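Local coordinates for DinB-like domain-containing protein (Enterococcus faecalis, PDB 3CEX) that is of unknown function but belongs to the DinB superfamily of helical-bundle proteins, crystallising as an assembly of two subunits, at residues R20-T24 / A162-R166; K42-W46 / A96-V101. All blocks are in the same frame, centred on the assembly; numbering follows the deposited sequence.

Contact 1. Residues R20-T24 / A162-R166; sequences RFEET and AVYTR. With ACY (acetic acid), chain C.
The guanidinium of Arg166 reaches across from one helix to another, nearly parallel, helix and donates from NH2 to Thr24 OG1 at 3.2 Å, a bond bent to 139° at the hydrogen, while gripping a bound acetic acid molecule, probably from the crystallisation liquor, in a fork: NH1 to OXT 2.9 Å and NH2 to O 3.2 Å, both close to straight. Both segments, 20-24 and 162-166, are regular α-helix, with their N-to-C directions 12° apart and their axes 10.1 Å apart at closest approach. Phe21 CA lies 6.9 Å from Ala162 CA, and Thr24 CA 6.3 Å from Val163 CA. The segments belong to helices 8-25 and 144-170, so the first and last long helices of this DinB-superfamily bundle pack side by side, running the same way. At this ordinary packing distance the methyl of Ala162 fits beside the Phe21 ring (CB to CE1 3.8 Å), and the short, branched Thr24 (chi1 m) fills the space between the helices, its CG2 4.3 Å from Ala162 CB and its OG1 3.8 Å from Val163 CG2. Phe21, its CA-to-CB bond pointing away, turns its ring back (chi1 -88°) and also packs against Met48 and Thr51 of helix 44-62. Arg20, extended at chi1 and chi2 (t, t), lays CD 3.9 Å from Val163 CG2; its aliphatic part lies against the valine, while its charged end forms a salt bridge with Asp153 of the second subunit and a hydrogen bond with Ser159. Arg166 NH1 also forms a salt bridge with the C-terminal carboxylate of Lys172.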
loop_
_atom_site.group_PDB
_atom_site.type_symbol
_atom_site.label_atom_id
_atom_site.label_comp_id
_atom_site.label_asym_id
_atom_site.label_seq_id
_atom_site.Cartn_x
_atom_site.Cartn_y
_atom_site.Cartn_z
ATOM N N ARG A 20 6.243 -5.497 -6.490
ATOM C CA ARG A 20 6.401 -6.110 -5.167
ATOM C C ARG A 20 5.806 -7.533 -5.090
ATOM O O ARG A 20 6.419 -8.415 -4.549
ATOM C CB ARG A 20 5.764 -5.231 -4.103
ATOM C CG ARG A 20 5.840 -5.768 -2.667
ATOM C CD ARG A 20 5.417 -4.724 -1.659
ATOM N NE ARG A 20 6.328 -3.585 -1.681
ATOM C CZ ARG A 20 6.019 -2.347 -2.084
ATOM N NH1 ARG A 20 4.799 -2.022 -2.473
ATOM N NH2 ARG A 20 6.935 -1.422 -2.047
ATOM N N PHE A 21 4.608 -7.730 -5.629
ATOM C CA PHE A 21 4.002 -9.058 -5.675
ATOM C C PHE A 21 4.918 -10.053 -6.448
ATOM O O PHE A 21 5.144 -11.177 -5.993
ATOM C CB PHE A 21 2.632 -8.984 -6.353
ATOM C CG PHE A 21 1.479 -8.683 -5.433
ATOM C CD1 PHE A 21 1.114 -9.574 -4.447
ATOM C CD2 PHE A 21 0.691 -7.573 -5.625
ATOM C CE1 PHE A 21 0.032 -9.309 -3.599
ATOM C CE2 PHE A 21 -0.368 -7.335 -4.800
ATOM C CZ PHE A 21 -0.687 -8.224 -3.782
ATOM N N GLU A 22 5.424 -9.645 -7.611
ATOM C CA GLU A 22 6.323 -10.507 -8.371
ATOM C C GLU A 22 7.644 -10.841 -7.627
ATOM O O GLU A 22 8.084 -11.978 -7.674
ATOM C CB GLU A 22 6.614 -9.914 -9.758
ATOM C CG GLU A 22 5.443 -9.923 -10.741
ATOM C CD GLU A 22 4.733 -11.299 -10.948
ATOM O OE1 GLU A 22 5.392 -12.355 -11.007
ATOM O OE2 GLU A 22 3.490 -11.296 -11.051
ATOM N N GLU A 23 8.266 -9.880 -6.949
ATOM C CA GLU A 23 9.501 -10.132 -6.201
ATOM C C GLU A 23 9.256 -11.090 -5.041
ATOM O O GLU A 23 10.113 -11.897 -4.711
ATOM C CB GLU A 23 10.097 -8.845 -5.610
ATOM C CG GLU A 23 10.538 -7.835 -6.622
ATOM C CD GLU A 23 10.878 -6.441 -6.041
ATOM O OE1 GLU A 23 10.422 -6.081 -4.912
ATOM O OE2 GLU A 23 11.606 -5.703 -6.743
ATOM N N THR A 24 8.106 -10.969 -4.393
ATOM C CA THR A 24 7.739 -11.872 -3.313
ATOM C C THR A 24 7.487 -13.307 -3.818
ATOM O O THR A 24 8.068 -14.258 -3.300
ATOM C CB THR A 24 6.533 -11.282 -2.501
ATOM O OG1 THR A 24 7.047 -10.380 -1.528
ATOM C CG2 THR A 24 5.732 -12.338 -1.798
ATOM N N ALA A 162 1.510 -9.094 1.502
ATOM C CA ALA A 162 2.172 -10.286 0.894
ATOM C C ALA A 162 3.594 -10.485 1.383
ATOM O O ALA A 162 4.031 -11.615 1.575
ATOM C CB ALA A 162 2.152 -10.201 -0.632
ATOM N N VAL A 163 4.314 -9.388 1.592
ATOM C CA VAL A 163 5.663 -9.449 2.177
ATOM C C VAL A 163 5.664 -10.088 3.557
ATOM O O VAL A 163 6.507 -10.931 3.864
ATOM C CB VAL A 163 6.256 -8.055 2.276
ATOM C CG1 VAL A 163 7.553 -8.078 3.066
ATOM C CG2 VAL A 163 6.456 -7.462 0.862
ATOM N N TYR A 164 4.694 -9.693 4.381
ATOM C CA TYR A 164 4.535 -10.242 5.730
ATOM C C TYR A 164 4.165 -11.724 5.728
ATOM O O TYR A 164 4.739 -12.499 6.474
ATOM C CB TYR A 164 3.568 -9.340 6.552
ATOM C CG TYR A 164 4.278 -8.232 7.325
ATOM C CD1 TYR A 164 5.519 -7.753 6.935
ATOM C CD2 TYR A 164 3.717 -7.670 8.451
ATOM C CE1 TYR A 164 6.195 -6.769 7.665
ATOM C CE2 TYR A 164 4.385 -6.707 9.177
ATOM C CZ TYR A 164 5.627 -6.255 8.766
ATOM O OH TYR A 164 6.305 -5.281 9.482
ATOM N N THR A 165 3.193 -12.117 4.917
ATOM C CA THR A 165 2.858 -13.526 4.811
ATOM C C THR A 165 4.082 -14.344 4.382
ATOM O O THR A 165 4.328 -15.435 4.890
ATOM C CB THR A 165 1.775 -13.754 3.771
ATOM O OG1 THR A 165 0.552 -13.181 4.233
ATOM C CG2 THR A 165 1.578 -15.275 3.537
ATOM N N ARG A 166 4.833 -13.835 3.413
ATOM C CA ARG A 166 6.066 -14.493 2.961
ATOM C C ARG A 166 7.018 -14.702 4.123
ATOM O O ARG A 166 7.539 -15.812 4.316
ATOM C CB ARG A 166 6.762 -13.669 1.865
ATOM C CG ARG A 166 8.007 -14.325 1.224
ATOM C CD ARG A 166 8.945 -13.278 0.619
ATOM N NE ARG A 166 9.672 -12.495 1.616
ATOM C CZ ARG A 166 9.918 -11.178 1.550
ATOM N NH1 ARG A 166 10.606 -10.598 2.522
ATOM N NH2 ARG A 166 9.486 -10.434 0.536
HETATM C C ACY C . 11.139 -7.013 1.543
HETATM O O ACY C . 10.643 -7.400 0.441
HETATM O OXT ACY C . 11.392 -7.793 2.503
HETATM C CH3 ACY C . 11.461 -5.540 1.742
#

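Contact 2. Residues K42-W46 / A96-V101; sequences KSVTW and AAKVVV
Thr45, Trp46 and Val99 bury the most surface here, with Ala96 close behind. Lys42 and Ser43 are extended, Val44 to Trp46 helical. Ser43 is the N-cap, its short hydroxyl letting OG (chi1 p) accept from Trp46 N at 2.9 Å. Opposite it, Ala96 to Val99 form a type I turn closed by Val99 N to Ala96 O, 3.1 Å, after which Val100 and Val101 are extended. Trp46 CA and Val99 CA are 5.6 Å apart, Thr45 CA and Val100 CA 6.2 Å. Trp46 (chi1 t, chi2 100°) brings CD1 to 3.6 Å from CG2 of Val99, which, branched and apolar, fills space beside the indole; CD1 is 3.5 Å from Ala96 O and NE1 3.6 Å from Ala96 CB, a methyl small enough to admit the ring, whose NE1 hydrogen-bonds His91. Thr45 (chi1 m) offers its methyl to the turn, CG2 lying 3.5 Å from Val99 O and 3.9 Å from Val100 CA, while OG1 bonds Asn34. Polar links pass through water: water 1 lies 2.7 Å from Ser43 OG, 2.9 Å from Ala96 O and 2.7 Å from Val99 O; water 2 lies 3.2 Å from Ser43 N and, weakly bonded, 3.3 Å from Ala96 O. Lys42 CD touches Ala96 CB at 3.8 Å. The N-terminal end of helix 44-62 is held against the connection between helices 93-96 and 104-124, with Leu107 of the latter touching both Thr45 and Val101.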
loop_
_atom_site.group_PDB
_atom_site.type_symbol
_atom_site.label_atom_id
_atom_site.label_comp_id
_atom_site.label_asym_id
_atom_site.label_seq_id
_atom_site.Cartn_x
_atom_site.Cartn_y
_atom_site.Cartn_z
ATOM N N LYS A 42 -3.898 -14.112 5.166
ATOM C CA LYS A 42 -4.060 -14.689 3.833
ATOM C C LYS A 42 -2.733 -15.179 3.221
ATOM O O LYS A 42 -1.648 -14.640 3.489
ATOM C CB LYS A 42 -4.749 -13.679 2.887
ATOM C CG LYS A 42 -6.132 -13.113 3.350
ATOM C CD LYS A 42 -7.232 -14.205 3.337
ATOM C CE LYS A 42 -8.629 -13.566 3.305
ATOM N NZ LYS A 42 -9.089 -13.035 4.638
ATOM N N SER A 43 -2.823 -16.235 2.423
ATOM C CA SER A 43 -1.703 -16.715 1.615
ATOM C C SER A 43 -1.321 -15.699 0.575
ATOM O O SER A 43 -2.136 -14.841 0.210
ATOM C CB SER A 43 -2.068 -18.030 0.916
ATOM O OG SER A 43 -3.057 -17.877 -0.085
ATOM N N VAL A 44 -0.088 -15.788 0.096
ATOM C CA VAL A 44 0.344 -14.954 -1.040
ATOM C C VAL A 44 -0.507 -15.262 -2.268
ATOM O O VAL A 44 -0.903 -14.353 -2.977
ATOM C CB VAL A 44 1.861 -15.081 -1.328
ATOM C CG1 VAL A 44 2.270 -14.361 -2.622
ATOM C CG2 VAL A 44 2.647 -14.520 -0.152
ATOM N N THR A 45 -0.851 -16.522 -2.483
ATOM C CA THR A 45 -1.748 -16.875 -3.596
ATOM C C THR A 45 -3.090 -16.140 -3.466
ATOM O O THR A 45 -3.551 -15.507 -4.440
ATOM C CB THR A 45 -2.019 -18.370 -3.679
ATOM O OG1 THR A 45 -0.826 -19.055 -4.048
ATOM C CG2 THR A 45 -3.117 -18.676 -4.733
ATOM N N TRP A 46 -3.699 -16.170 -2.276
ATOM C CA TRP A 46 -4.980 -15.430 -2.079
ATOM C C TRP A 46 -4.824 -13.923 -2.334
ATOM O O TRP A 46 -5.652 -13.306 -2.995
ATOM C CB TRP A 46 -5.537 -15.663 -0.683
ATOM C CG TRP A 46 -6.962 -15.140 -0.483
ATOM C CD1 TRP A 46 -8.104 -15.886 -0.518
ATOM C CD2 TRP A 46 -7.382 -13.783 -0.235
ATOM N NE1 TRP A 46 -9.193 -15.103 -0.303
ATOM C CE2 TRP A 46 -8.795 -13.802 -0.134
ATOM C CE3 TRP A 46 -6.710 -12.559 -0.076
ATOM C CZ2 TRP A 46 -9.558 -12.638 0.124
ATOM C CZ3 TRP A 46 -7.470 -11.393 0.161
ATOM C CH2 TRP A 46 -8.878 -11.444 0.244
ATOM N N ALA A 96 -11.214 -18.876 1.986
ATOM C CA ALA A 96 -9.925 -18.304 1.578
ATOM C C ALA A 96 -8.854 -19.384 1.365
ATOM O O ALA A 96 -8.038 -19.258 0.477
ATOM C CB ALA A 96 -9.438 -17.229 2.605
ATOM N N ALA A 97 -8.848 -20.429 2.193
ATOM C CA ALA A 97 -7.911 -21.547 2.033
ATOM C C ALA A 97 -8.108 -22.311 0.726
ATOM O O ALA A 97 -7.244 -23.069 0.334
ATOM C CB ALA A 97 -8.040 -22.519 3.210
ATOM N N LYS A 98 -9.254 -22.129 0.073
ATOM C CA LYS A 98 -9.536 -22.783 -1.183
ATOM C C LYS A 98 -8.987 -22.009 -2.375
ATOM O O LYS A 98 -9.053 -22.497 -3.508
ATOM C CB LYS A 98 -11.047 -22.985 -1.359
ATOM C CG LYS A 98 -11.620 -24.014 -0.398
ATOM C CD LYS A 98 -13.043 -24.374 -0.787
ATOM C CE LYS A 98 -13.947 -24.678 0.412
ATOM N NZ LYS A 98 -14.377 -26.074 0.442
ATOM N N VAL A 99 -8.469 -20.803 -2.144
ATOM C CA VAL A 99 -7.840 -20.081 -3.235
ATOM C C VAL A 99 -6.385 -20.548 -3.285
ATOM O O VAL A 99 -5.528 -20.062 -2.552
ATOM C CB VAL A 99 -7.967 -18.570 -3.102
ATOM C CG1 VAL A 99 -7.250 -17.893 -4.288
ATOM C CG2 VAL A 99 -9.473 -18.146 -3.029
ATOM N N VAL A 100 -6.149 -21.561 -4.117
ATOM C CA VAL A 100 -4.843 -22.163 -4.308
ATOM C C VAL A 100 -4.658 -22.389 -5.807
ATOM O O VAL A 100 -5.642 -22.517 -6.535
ATOM C CB VAL A 100 -4.688 -23.507 -3.521
ATOM C CG1 VAL A 100 -4.759 -23.245 -2.027
ATOM C CG2 VAL A 100 -5.750 -24.561 -3.952
ATOM N N VAL A 101 -3.404 -22.413 -6.259
ATOM C CA VAL A 101 -3.098 -22.617 -7.677
ATOM C C VAL A 101 -2.129 -23.783 -7.869
ATOM O O VAL A 101 -1.339 -24.127 -6.968
ATOM C CB VAL A 101 -2.481 -21.351 -8.336
ATOM C CG1 VAL A 101 -3.512 -20.222 -8.461
ATOM C CG2 VAL A 101 -1.241 -20.888 -7.561
HETATM O O HOH W 1 -5.171 -19.605 0.077
HETATM O O HOH W 2 -5.738 -17.567 2.186
#

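In the fold
From the N terminus the chain runs through helix 8-25, whose last turns supply the first half of contact 1, and soon reaches the N-cap and first turn of helix 44-62, half of contact 2. After forty-nine intervening residues the connection after helix 93-96 returns to close contact 2. The chain then passes through helix 104-124 and the small hairpin before helix 144-170 closes contact 1, so the shorter loop lies wholly within the longer one. The two touch directly: Thr165 OG1 is 2.7 Å from Lys42 O, probably a hydrogen bond, and Ala162 O packs on Val44 CG2 at 3.7 Å. Helix 144-170 thereby joins helix 8-25 to the beginning of helix 44-62.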